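Local coordinates for hypothetical protein PA5202 (Pseudomonas aeruginosa, PDB 1ZKI) that is a hotdog-fold thioesterase that probably hydrolyses acyl-CoA thioesters and assembles from two copies of the chain, at residues Arg74-Arg87 with Lys119-Leu131. Numbering follows the deposited sequence. Where two conformers were deposited one is given.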
loop_
_atom_site.group_PDB
_atom_site.type_symbol
_atom_site.label_atom_id
_atom_site.label_comp_id
_atom_site.label_asym_id
_atom_site.label_seq_id
_atom_site.Cartn_x
_atom_site.Cartn_y
_atom_site.Cartn_z
ATOM N N ARG A 74 23.297 -9.851 2.430
ATOM C CA ARG A 74 22.278 -10.739 1.880
ATOM C C ARG A 74 21.550 -10.035 0.742
ATOM O O ARG A 74 21.635 -8.810 0.609
ATOM C CB ARG A 74 21.286 -11.171 2.959
ATOM C CG ARG A 74 21.771 -12.332 3.802
ATOM C CD ARG A 74 20.681 -12.818 4.741
ATOM N NE ARG A 74 20.903 -14.205 5.141
ATOM C CZ ARG A 74 21.677 -14.587 6.152
ATOM N NH1 ARG A 74 22.315 -13.687 6.895
ATOM N NH2 ARG A 74 21.813 -15.878 6.421
ATOM N N GLN A 75 20.844 -10.810 -0.081
ATOM C CA GLN A 75 20.171 -10.253 -1.248
ATOM C C GLN A 75 18.679 -10.555 -1.239
ATOM O O GLN A 75 18.241 -11.558 -0.675
ATOM C CB GLN A 75 20.797 -10.807 -2.533
ATOM C CG GLN A 75 22.317 -10.640 -2.628
ATOM C CD GLN A 75 22.743 -9.178 -2.704
ATOM O OE1 GLN A 75 23.720 -8.766 -2.066
ATOM N NE2 GLN A 75 22.015 -8.390 -3.490
ATOM N N SER A 76 17.912 -9.660 -1.862
ATOM C CA SER A 76 16.504 -9.900 -2.169
ATOM C C SER A 76 16.239 -9.344 -3.562
ATOM O O SER A 76 16.981 -8.474 -4.041
ATOM C CB SER A 76 15.581 -9.241 -1.135
ATOM O OG SER A 76 15.928 -7.873 -0.943
ATOM N N VAL A 77 15.193 -9.850 -4.215
ATOM C CA VAL A 77 14.805 -9.370 -5.542
ATOM C C VAL A 77 13.295 -9.154 -5.574
ATOM O O VAL A 77 12.551 -9.850 -4.870
ATOM C CB VAL A 77 15.214 -10.358 -6.673
ATOM C CG1 VAL A 77 16.745 -10.507 -6.723
ATOM C CG2 VAL A 77 14.552 -11.722 -6.485
ATOM N N THR A 78 12.859 -8.186 -6.371
ATOM C CA THR A 78 11.437 -7.897 -6.495
ATOM C C THR A 78 10.688 -9.067 -7.145
ATOM O O THR A 78 11.064 -9.519 -8.252
ATOM C CB THR A 78 11.202 -6.633 -7.342
ATOM O OG1 THR A 78 12.155 -5.615 -6.983
ATOM C CG2 THR A 78 9.780 -6.114 -7.150
ATOM N N LEU A 79 9.661 -9.587 -6.470
ATOM C CA LEU A 79 8.741 -10.523 -7.113
ATOM C C LEU A 79 7.661 -9.755 -7.885
ATOM O O LEU A 79 7.320 -10.114 -9.015
ATOM C CB LEU A 79 8.046 -11.449 -6.106
ATOM C CG LEU A 79 8.810 -12.609 -5.476
ATOM C CD1 LEU A 79 7.890 -13.292 -4.490
ATOM C CD2 LEU A 79 9.287 -13.587 -6.564
ATOM N N GLU A 80 7.095 -8.732 -7.246
ATOM C CA GLU A 80 6.000 -7.969 -7.858
ATOM C C GLU A 80 5.861 -6.641 -7.146
ATOM O O GLU A 80 6.316 -6.496 -6.025
ATOM C CB GLU A 80 4.665 -8.747 -7.777
ATOM C CG GLU A 80 4.145 -9.022 -6.348
ATOM C CD GLU A 80 3.353 -7.842 -5.760
ATOM O OE1 GLU A 80 2.662 -7.134 -6.524
ATOM O OE2 GLU A 80 3.433 -7.614 -4.523
ATOM N N CYS A 81 5.208 -5.690 -7.793
ATOM C CA CYS A 81 4.938 -4.389 -7.173
ATOM C C CYS A 81 3.714 -3.782 -7.817
ATOM O O CYS A 81 3.439 -4.039 -8.996
ATOM C CB CYS A 81 6.138 -3.455 -7.361
ATOM S SG CYS A 81 6.027 -1.971 -6.350
ATOM N N LYS A 82 3.009 -2.948 -7.056
ATOM C CA LYS A 82 1.807 -2.268 -7.523
ATOM C C LYS A 82 1.931 -0.825 -7.095
ATOM O O LYS A 82 2.257 -0.564 -5.949
ATOM C CB LYS A 82 0.574 -2.895 -6.868
ATOM C CG LYS A 82 -0.781 -2.268 -7.269
ATOM C CD LYS A 82 -1.309 -1.300 -6.210
ATOM C CE LYS A 82 -2.834 -1.144 -6.338
ATOM N NZ LYS A 82 -3.211 -0.284 -7.467
ATOM N N ILE A 83 1.648 0.094 -8.013
ATOM C CA ILE A 83 1.799 1.530 -7.748
ATOM C C ILE A 83 0.525 2.267 -8.144
ATOM O O ILE A 83 -0.119 1.896 -9.129
ATOM C CB ILE A 83 3.027 2.109 -8.560
ATOM C CG1 ILE A 83 3.302 3.574 -8.195
ATOM C CG2 ILE A 83 2.839 1.963 -10.106
ATOM C CD1 ILE A 83 4.656 4.064 -8.683
ATOM N N ASN A 84 0.160 3.303 -7.379
ATOM C CA ASN A 84 -0.874 4.264 -7.780
ATOM C C ASN A 84 -0.220 5.600 -8.007
ATOM O O ASN A 84 0.605 6.029 -7.201
ATOM C CB ASN A 84 -1.926 4.451 -6.691
ATOM C CG ASN A 84 -3.083 3.516 -6.850
ATOM O OD1 ASN A 84 -4.141 3.883 -7.407
ATOM N ND2 ASN A 84 -2.894 2.304 -6.399
ATOM N N TYR A 85 -0.615 6.257 -9.087
ATOM C CA TYR A 85 -0.133 7.604 -9.400
ATOM C C TYR A 85 -1.190 8.596 -8.984
ATOM O O TYR A 85 -2.349 8.511 -9.418
ATOM C CB TYR A 85 0.123 7.719 -10.901
ATOM C CG TYR A 85 1.195 6.767 -11.359
ATOM C CD1 TYR A 85 2.538 7.048 -11.103
ATOM C CD2 TYR A 85 0.868 5.587 -12.027
ATOM C CE1 TYR A 85 3.550 6.165 -11.508
ATOM C CE2 TYR A 85 1.875 4.693 -12.450
ATOM C CZ TYR A 85 3.206 4.994 -12.174
ATOM O OH TYR A 85 4.196 4.132 -12.594
ATOM N N ILE A 86 -0.799 9.547 -8.155
ATOM C CA ILE A 86 -1.806 10.423 -7.554
ATOM C C ILE A 86 -1.809 11.798 -8.198
ATOM O O ILE A 86 -2.873 12.321 -8.564
ATOM C CB ILE A 86 -1.652 10.455 -6.016
ATOM C CG1 ILE A 86 -2.158 9.106 -5.467
ATOM C CG2 ILE A 86 -2.422 11.646 -5.410
ATOM C CD1 ILE A 86 -1.621 8.730 -4.126
ATOM N N ARG A 87 -0.637 12.405 -8.333
ATOM C CA ARG A 87 -0.574 13.629 -9.139
ATOM C C ARG A 87 0.759 13.801 -9.836
ATOM O O ARG A 87 1.734 13.151 -9.458
ATOM C CB ARG A 87 -0.850 14.848 -8.282
ATOM C CG ARG A 87 0.138 15.051 -7.131
ATOM C CD ARG A 87 -0.283 16.307 -6.378
ATOM N NE ARG A 87 -0.014 17.500 -7.180
ATOM C CZ ARG A 87 -0.047 18.754 -6.734
ATOM N NH1 ARG A 87 -0.329 19.022 -5.462
ATOM N NH2 ARG A 87 0.254 19.742 -7.568
ATOM N N LYS A 119 2.890 17.230 -0.855
ATOM C CA LYS A 119 2.170 16.683 -1.996
ATOM C C LYS A 119 2.441 15.186 -2.110
ATOM O O LYS A 119 3.588 14.774 -2.317
ATOM C CB LYS A 119 2.559 17.398 -3.292
ATOM C CG LYS A 119 2.551 18.936 -3.207
ATOM C CD LYS A 119 3.153 19.489 -4.480
ATOM C CE LYS A 119 3.709 20.879 -4.267
ATOM N NZ LYS A 119 4.771 21.147 -5.277
ATOM N N LEU A 120 1.391 14.369 -1.985
ATOM C CA LEU A 120 1.525 12.934 -2.246
ATOM C C LEU A 120 1.485 12.693 -3.744
ATOM O O LEU A 120 0.496 13.028 -4.414
ATOM C CB LEU A 120 0.426 12.129 -1.539
ATOM C CG LEU A 120 0.480 10.612 -1.717
ATOM C CD1 LEU A 120 1.771 10.003 -1.199
ATOM C CD2 LEU A 120 -0.737 9.945 -1.027
ATOM N N VAL A 121 2.569 12.130 -4.263
ATOM C CA VAL A 121 2.708 11.913 -5.705
ATOM C C VAL A 121 2.338 10.481 -6.107
ATOM O O VAL A 121 1.643 10.267 -7.121
ATOM C CB VAL A 121 4.153 12.248 -6.172
ATOM C CG1 VAL A 121 4.406 11.785 -7.619
ATOM C CG2 VAL A 121 4.399 13.773 -6.032
ATOM N N ALA A 122 2.823 9.502 -5.347
ATOM C CA ALA A 122 2.532 8.085 -5.681
ATOM C C ALA A 122 2.618 7.235 -4.424
ATOM O O ALA A 122 3.217 7.641 -3.431
ATOM C CB ALA A 122 3.510 7.568 -6.747
ATOM N N LYS A 123 1.985 6.071 -4.462
ATOM C CA LYS A 123 1.988 5.167 -3.315
ATOM C C LYS A 123 2.038 3.766 -3.893
ATOM O O LYS A 123 1.417 3.495 -4.931
ATOM C CB LYS A 123 0.707 5.323 -2.491
ATOM C CG LYS A 123 0.661 4.430 -1.233
ATOM C CD LYS A 123 1.453 5.087 -0.093
ATOM C CE LYS A 123 2.111 4.074 0.849
ATOM N NZ LYS A 123 1.186 3.466 1.801
ATOM N N GLY A 124 2.798 2.881 -3.256
ATOM C CA GLY A 124 2.834 1.484 -3.734
ATOM C C GLY A 124 3.141 0.458 -2.676
ATOM O O GLY A 124 3.475 0.808 -1.537
ATOM N N GLN A 125 3.051 -0.806 -3.084
ATOM C CA GLN A 125 3.230 -1.951 -2.203
ATOM C C GLN A 125 3.773 -3.060 -3.068
ATOM O O GLN A 125 3.300 -3.247 -4.188
ATOM C CB GLN A 125 1.861 -2.354 -1.646
ATOM C CG GLN A 125 1.863 -3.457 -0.621
ATOM C CD GLN A 125 0.451 -3.760 -0.123
ATOM O OE1 GLN A 125 -0.018 -4.905 -0.200
ATOM N NE2 GLN A 125 -0.244 -2.727 0.354
ATOM N N GLY A 126 4.768 -3.779 -2.563
ATOM C CA GLY A 126 5.383 -4.879 -3.331
ATOM C C GLY A 126 5.886 -6.005 -2.455
ATOM O O GLY A 126 5.887 -5.905 -1.209
ATOM N N THR A 127 6.343 -7.066 -3.113
ATOM C CA THR A 127 6.748 -8.283 -2.438
ATOM C C THR A 127 8.114 -8.616 -2.987
ATOM O O THR A 127 8.326 -8.599 -4.209
ATOM C CB THR A 127 5.776 -9.430 -2.732
ATOM O OG1 THR A 127 4.430 -8.954 -2.621
ATOM C CG2 THR A 127 5.995 -10.633 -1.759
ATOM N N PHE A 128 9.035 -8.920 -2.080
ATOM C CA PHE A 128 10.402 -9.306 -2.434
ATOM C C PHE A 128 10.650 -10.747 -2.020
ATOM O O PHE A 128 10.069 -11.240 -1.040
ATOM C CB PHE A 128 11.392 -8.353 -1.740
ATOM C CG PHE A 128 11.560 -7.036 -2.443
ATOM C CD1 PHE A 128 12.754 -6.732 -3.081
ATOM C CD2 PHE A 128 10.526 -6.110 -2.495
ATOM C CE1 PHE A 128 12.928 -5.521 -3.744
ATOM C CE2 PHE A 128 10.672 -4.889 -3.173
ATOM C CZ PHE A 128 11.878 -4.591 -3.797
ATOM N N ALA A 129 11.510 -11.442 -2.766
ATOM C CA ALA A 129 11.876 -12.803 -2.406
ATOM C C ALA A 129 13.219 -12.707 -1.689
ATOM O O ALA A 129 14.143 -12.039 -2.172
ATOM C CB ALA A 129 11.971 -13.676 -3.639
ATOM N N GLN A 130 13.287 -13.300 -0.501
ATOM C CA GLN A 130 14.521 -13.343 0.280
ATOM C C GLN A 130 15.444 -14.385 -0.338
ATOM O O GLN A 130 15.088 -15.565 -0.409
ATOM C CB GLN A 130 14.218 -13.683 1.750
ATOM C CG GLN A 130 15.447 -13.726 2.662
ATOM C CD GLN A 130 16.093 -12.363 2.817
ATOM O OE1 GLN A 130 15.498 -11.455 3.392
ATOM N NE2 GLN A 130 17.318 -12.214 2.297
ATOM N N LEU A 131 16.605 -13.941 -0.821
ATOM C CA LEU A 131 17.600 -14.864 -1.370
ATOM C C LEU A 131 18.597 -15.260 -0.286
ATOM O O LEU A 131 18.563 -14.724 0.827
ATOM C CB LEU A 131 18.316 -14.259 -2.587
ATOM C CG LEU A 131 17.420 -13.834 -3.760
ATOM C CD1 LEU A 131 18.263 -13.318 -4.917
ATOM C CD2 LEU A 131 16.495 -14.971 -4.219
#
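From the bond of Leu131 N to Gln75 O at one end to that of Ile86 N to Val121 O at the other, strands 76-85 and 119-130 run antiparallel, their N-to-C directions 143° apart. Val77 and Ala129, Lys82 and Gln125, and Asn84 and Lys123 each exchange two backbone hydrogen bonds. A classic beta bulge interrupts the ladder: Thr127 O accepts from both Leu79 N (2.8 Å) and Glu80 N (3.3 Å). Within the bulge, Glu80 CG lies between its backbone N and carbonyl carbon (chi1 63°), and a bend at chi2 turns OE2 to the Thr127 hydroxyl. There Thr127 OG1 donates to the anti lone pair of Glu80 OE2 at 2.5 Å; the same carboxylate oxygen forms a salt bridge with Lys82 of the second subunit. In this hotdog fold the sheet wraps the long helix 51-70, and strand 76-85 is one of the sheet's two outermost strands within the chain. Cys81 and Phe128 touch that helix. Thr78 CA sits over one face of the Phe128 ring, 4.0 Å from its centroid, a CH-pi contact, while Thr78 OG1 is hydrogen-bonded to Asp59. Leu79 CG packs on Ala129 CB (3.8 Å). At the far end Ile86 CD1 presses tightly on Leu120 CD2 (3.4 Å), and Lys119 CD lies over one face of the Arg87 guanidinium.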